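Local coordinates for protein L-threonine 3-dehydrogenase (Clostridioides difficile, PDB 7OL1) that probably oxidises L-threonine at its beta-hydroxyl group, as a threonine dehydrogenase of the NAD(P)-dependent epimerase/dehydratase family, at residues A[185-189]-A[246-251]; A[254-260]-A[308-313]. One frame throughout, in Å; residues are numbered along the deposited sequence.

Interaction 1 of 2, residues A[185-189]-A[246-251]; sequences TRGVR and LIEAPA
R186 sends its side chain to the end of helix 236-248 with CG beside its own backbone N (chi1 -60°) and the chain extended from CG to NE, while L246 turns CG opposite its backbone N (chi1 172°) and brings its isobutyl group up to the strand. The guanidinium thereby arrives among carbonyls of the last helical turn and of the loop just after it. NH1 does the gripping. R186 NH1 donates to L246 O at 2.6 Å, approaching nearly in line with that carbonyl, whose oxygen lies slightly out of the guanidinium plane. The second bond of R186 NH1, to A249 O at 3.0 Å, is straighter (N-H...O 167°) and runs within the guanidinium plane, although the nitrogen stands above the plane of the A249 carbonyl. I247 O sits over one guanidinium face, 3.2 Å from R186 NH1, where the angle is too poor for a bond. L246 O also accepts a hydrogen bond from A249 N, three residues on, so this oxygen has two donors.

In the Rossmann-type fold of this dehydrogenase family, strand 184-194 belongs to the central sheet and pairs in parallel with strand 132-138; helix 236-248 packs beside it. The arginine thus ties a sheet strand to a helix C-terminus, where a positive charge would probably be favoured by the helix dipole. R186 NE forms a salt bridge with D184 OD1, a second grip on the group.

Nearer the strand the contact is mainly van der Waals. L246 CD1 lies 3.9 Å from R186 CD, the two side chains crossing at a slant. L246 CD2 reaches further along the strand, to 3.7 Å from V188 CG1 and 3.5 Å from G187 O. F134 of strand 132-138 touches both V188 and L246.

Interaction 2 of 2, residues A[254-260]-A[308-313]; sequences LIHRNAF and SAVKEW
Taken in order, helix 307-313 meets the loop linking helix 236-248 to strand 260-261, which pairs in parallel with 184-194 in the Rossmann-type sheet; S308 makes the first contact. Its OG lies 3.7 Å from H256 CE1, a van der Waals approach oblique to the imidazole. One residue on, A309 offers CA to the F260 ring, 3.6 Å from F260 CD1, with its methyl slightly farther off.

E312 supplies the polar centre. Its chain is extended beyond CG (chi2 -180°), which carries the carboxylate across to the loop. H256 donates twice: ND1 to E312 OE2 at 2.7 Å, with the oxygen in the ring plane, and backbone N to E312 OE1 at 2.9 Å. Both oxygens accept through their syn lone pairs, so two bonds spread over two oxygens fix the rotation of the carboxylate, and a charged glutamate would probably favour a proton on ND1. I255 N also points at OE1, though its modelled separation is too short to be trusted at this resolution. The other ring nitrogen, H256 NE2, hydrogen-bonds D154 OD2, which probably helps to orient the imidazole.

W313 completes the walk with a T-shaped stack, its indole edge turned to the face of F260. The five-membered ring and the phenyl ring have centroids 4.1 Å apart and planes at 76°. L254 CD2 packs 3.8 Å from W313 CD1. W313 NE1 sits over the centre of the F260 ring, 3.2 Å from F260 CD2.

The centres of interactions 1 and 2 are about 7 Å apart, and the loop 254-260 physically joins them. R189 N lies 2.9 Å from F260 O, a probable hydrogen bond belonging to the parallel pairing of strands 184-194 and 260-261. T185 OG1 is 2.7 Å from N258 ND2, again probably bonded. D184 serves both contacts, forming salt bridges with R186 and with R257. W313 of interaction 2 also packs on L246 and A249 of interaction 1, so the W313 end of helix 307-313 also packs against interaction 1. Neither contact holds a ligand in this apoenzyme; R158 of the second subunit packs on R189 and hydrogen-bonds N258 O, placing this region beside the dimer interface.

Interaction 1 of 2, residues A[185-189]-A[246-251]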
# COMPACT_ATOMS: atom_id res chain seq x y z
N THR A 185 9.17 -3.54 -14.34
CA THR A 185 9.46 -3.32 -12.89
C THR A 185 9.88 -4.62 -12.17
O THR A 185 9.32 -5.72 -12.46
CB THR A 185 8.26 -2.63 -12.24
OG1 THR A 185 7.21 -3.58 -12.02
CG2 THR A 185 7.77 -1.49 -13.11
N ARG A 186 10.81 -4.49 -11.23
CA ARG A 186 11.39 -5.59 -10.43
C ARG A 186 12.03 -5.05 -9.16
O ARG A 186 12.49 -3.90 -9.18
CB ARG A 186 12.51 -6.28 -11.20
CG ARG A 186 12.08 -6.88 -12.53
CD ARG A 186 13.28 -7.49 -13.21
NE ARG A 186 12.96 -7.78 -14.60
CZ ARG A 186 13.60 -8.68 -15.36
NH1 ARG A 186 14.63 -9.38 -14.90
NH2 ARG A 186 13.19 -8.85 -16.60
N GLY A 187 12.17 -5.88 -8.12
CA GLY A 187 12.82 -5.42 -6.89
C GLY A 187 13.09 -6.52 -5.90
O GLY A 187 12.60 -7.62 -6.08
N VAL A 188 13.81 -6.20 -4.84
CA VAL A 188 14.14 -7.17 -3.78
C VAL A 188 13.80 -6.52 -2.46
O VAL A 188 13.85 -5.30 -2.39
CB VAL A 188 15.62 -7.59 -3.85
CG1 VAL A 188 15.94 -8.26 -5.18
CG2 VAL A 188 16.53 -6.41 -3.59
N ARG A 189 13.42 -7.32 -1.47
CA ARG A 189 13.30 -6.92 -0.06
C ARG A 189 14.65 -7.20 0.59
O ARG A 189 14.93 -8.34 0.96
CB ARG A 189 12.15 -7.64 0.63
CG ARG A 189 10.85 -7.68 -0.17
CD ARG A 189 9.71 -8.12 0.72
NE ARG A 189 8.43 -8.06 0.04
CZ ARG A 189 7.72 -9.10 -0.38
NH1 ARG A 189 8.14 -10.34 -0.19
NH2 ARG A 189 6.56 -8.87 -0.97
N LEU A 246 19.08 -9.95 -10.85
CA LEU A 246 17.61 -9.77 -11.04
C LEU A 246 17.32 -8.79 -12.18
O LEU A 246 16.41 -9.11 -12.99
CB LEU A 246 16.90 -9.35 -9.75
CG LEU A 246 15.42 -8.97 -9.94
CD1 LEU A 246 14.65 -10.07 -10.65
CD2 LEU A 246 14.73 -8.59 -8.64
N ILE A 247 18.02 -7.65 -12.29
CA ILE A 247 17.67 -6.66 -13.36
C ILE A 247 17.71 -7.36 -14.74
O ILE A 247 16.78 -7.10 -15.58
CB ILE A 247 18.53 -5.37 -13.32
CG1 ILE A 247 17.97 -4.36 -12.30
CG2 ILE A 247 18.58 -4.73 -14.70
CD1 ILE A 247 18.98 -3.39 -11.73
N GLU A 248 18.72 -8.23 -14.90
CA GLU A 248 19.16 -8.84 -16.19
C GLU A 248 18.57 -10.25 -16.38
O GLU A 248 18.74 -10.80 -17.47
CB GLU A 248 20.68 -8.90 -16.25
CG GLU A 248 21.31 -7.52 -16.15
CD GLU A 248 22.66 -7.37 -16.80
OE1 GLU A 248 23.60 -8.08 -16.38
OE2 GLU A 248 22.78 -6.52 -17.71
N ALA A 249 17.91 -10.80 -15.37
CA ALA A 249 17.31 -12.15 -15.43
C ALA A 249 16.33 -12.24 -16.61
O ALA A 249 15.72 -11.26 -17.00
CB ALA A 249 16.63 -12.47 -14.13
N PRO A 250 16.13 -13.45 -17.18
CA PRO A 250 15.15 -13.63 -18.24
C PRO A 250 13.75 -13.31 -17.69
O PRO A 250 13.39 -13.86 -16.67
CB PRO A 250 15.30 -15.11 -18.64
CG PRO A 250 16.65 -15.52 -18.09
CD PRO A 250 16.81 -14.71 -16.83
N ALA A 251 13.02 -12.44 -18.38
CA ALA A 251 11.64 -11.99 -18.05
C ALA A 251 10.71 -13.16 -17.72
O ALA A 251 10.03 -13.07 -16.70
CB ALA A 251 11.07 -11.20 -19.21

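Interaction 2 of 2, residues A[254-260]-A[308-313]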
# COMPACT_ATOMS: atom_id res chain seq x y z
N LEU A 254 9.72 -15.09 -14.37
CA LEU A 254 9.38 -14.19 -13.23
C LEU A 254 7.90 -14.35 -12.90
O LEU A 254 7.07 -14.00 -13.74
CB LEU A 254 9.71 -12.74 -13.58
CG LEU A 254 11.20 -12.41 -13.65
CD1 LEU A 254 11.42 -10.97 -14.06
CD2 LEU A 254 11.89 -12.71 -12.32
N ILE A 255 7.56 -14.92 -11.76
CA ILE A 255 6.13 -15.04 -11.38
C ILE A 255 5.79 -13.82 -10.52
O ILE A 255 4.76 -13.19 -10.78
CB ILE A 255 5.85 -16.38 -10.68
CG1 ILE A 255 5.92 -17.53 -11.70
CG2 ILE A 255 4.52 -16.34 -9.93
CD1 ILE A 255 6.80 -18.70 -11.27
N HIS A 256 6.63 -13.57 -9.52
CA HIS A 256 6.72 -12.33 -8.72
C HIS A 256 7.65 -11.30 -9.39
O HIS A 256 8.48 -11.66 -10.25
CB HIS A 256 7.23 -12.68 -7.32
CG HIS A 256 6.47 -13.79 -6.68
ND1 HIS A 256 6.82 -15.10 -6.83
CD2 HIS A 256 5.36 -13.77 -5.91
CE1 HIS A 256 5.98 -15.85 -6.16
NE2 HIS A 256 5.06 -15.06 -5.60
N ARG A 257 7.53 -10.04 -8.99
CA ARG A 257 8.34 -8.93 -9.55
C ARG A 257 8.69 -7.98 -8.40
O ARG A 257 9.91 -7.83 -8.12
CB ARG A 257 7.59 -8.27 -10.71
CG ARG A 257 7.89 -8.89 -12.07
CD ARG A 257 7.11 -8.32 -13.25
NE ARG A 257 8.08 -7.89 -14.25
CZ ARG A 257 8.31 -8.52 -15.37
NH1 ARG A 257 7.60 -9.58 -15.68
NH2 ARG A 257 9.22 -8.08 -16.20
N ASN A 258 7.70 -7.40 -7.72
CA ASN A 258 7.99 -6.35 -6.70
C ASN A 258 7.37 -6.79 -5.39
O ASN A 258 6.15 -6.70 -5.25
CB ASN A 258 7.49 -4.97 -7.16
CG ASN A 258 8.15 -4.45 -8.42
OD1 ASN A 258 9.26 -3.90 -8.35
ND2 ASN A 258 7.49 -4.61 -9.56
N ALA A 259 8.17 -7.29 -4.44
CA ALA A 259 9.60 -7.54 -4.56
C ALA A 259 9.97 -8.87 -3.89
O ALA A 259 9.30 -9.28 -2.92
CB ALA A 259 10.37 -6.44 -3.88
N PHE A 260 11.10 -9.44 -4.30
CA PHE A 260 11.52 -10.81 -3.95
C PHE A 260 12.21 -10.78 -2.60
O PHE A 260 13.14 -10.00 -2.49
CB PHE A 260 12.53 -11.35 -4.96
CG PHE A 260 11.95 -11.82 -6.26
CD1 PHE A 260 11.52 -13.12 -6.41
CD2 PHE A 260 11.92 -11.00 -7.38
CE1 PHE A 260 11.02 -13.58 -7.62
CE2 PHE A 260 11.41 -11.46 -8.59
CZ PHE A 260 10.95 -12.75 -8.71
N SER A 308 11.30 -18.34 -3.98
CA SER A 308 10.77 -17.77 -5.25
C SER A 308 11.96 -17.15 -6.00
O SER A 308 12.09 -17.41 -7.23
CB SER A 308 9.66 -16.80 -5.04
OG SER A 308 8.68 -17.32 -4.16
N ALA A 309 12.82 -16.42 -5.26
CA ALA A 309 13.99 -15.71 -5.81
C ALA A 309 14.87 -16.75 -6.48
O ALA A 309 15.16 -16.59 -7.71
CB ALA A 309 14.75 -14.96 -4.74
N VAL A 310 15.21 -17.81 -5.73
CA VAL A 310 16.05 -18.93 -6.24
C VAL A 310 15.35 -19.58 -7.44
O VAL A 310 15.99 -19.76 -8.47
CB VAL A 310 16.39 -20.01 -5.21
CG1 VAL A 310 17.33 -21.01 -5.87
CG2 VAL A 310 17.00 -19.46 -3.92
N LYS A 311 14.06 -19.87 -7.35
CA LYS A 311 13.40 -20.59 -8.46
C LYS A 311 13.35 -19.70 -9.71
O LYS A 311 13.51 -20.24 -10.79
CB LYS A 311 12.04 -21.17 -8.05
CG LYS A 311 12.10 -22.32 -7.05
CD LYS A 311 10.75 -22.92 -6.69
CE LYS A 311 10.67 -23.29 -5.22
NZ LYS A 311 9.27 -23.38 -4.73
N GLU A 312 13.14 -18.39 -9.59
CA GLU A 312 12.64 -17.56 -10.73
C GLU A 312 13.80 -16.86 -11.48
O GLU A 312 13.63 -16.54 -12.67
CB GLU A 312 11.59 -16.59 -10.21
CG GLU A 312 10.35 -17.27 -9.66
CD GLU A 312 9.29 -16.31 -9.14
OE1 GLU A 312 8.98 -15.32 -9.86
OE2 GLU A 312 8.77 -16.57 -8.04
N TRP A 313 14.92 -16.59 -10.82
CA TRP A 313 16.06 -15.84 -11.43
C TRP A 313 17.38 -16.26 -10.77
O TRP A 313 18.39 -15.58 -11.00
CB TRP A 313 15.84 -14.31 -11.35
CG TRP A 313 15.48 -13.74 -10.01
CD1 TRP A 313 14.23 -13.61 -9.47
CD2 TRP A 313 16.38 -13.16 -9.05
NE1 TRP A 313 14.29 -13.02 -8.22
CE2 TRP A 313 15.61 -12.74 -7.94
CE3 TRP A 313 17.75 -12.94 -9.01
CZ2 TRP A 313 16.17 -12.14 -6.82
CZ3 TRP A 313 18.31 -12.31 -7.91
CH2 TRP A 313 17.52 -11.93 -6.83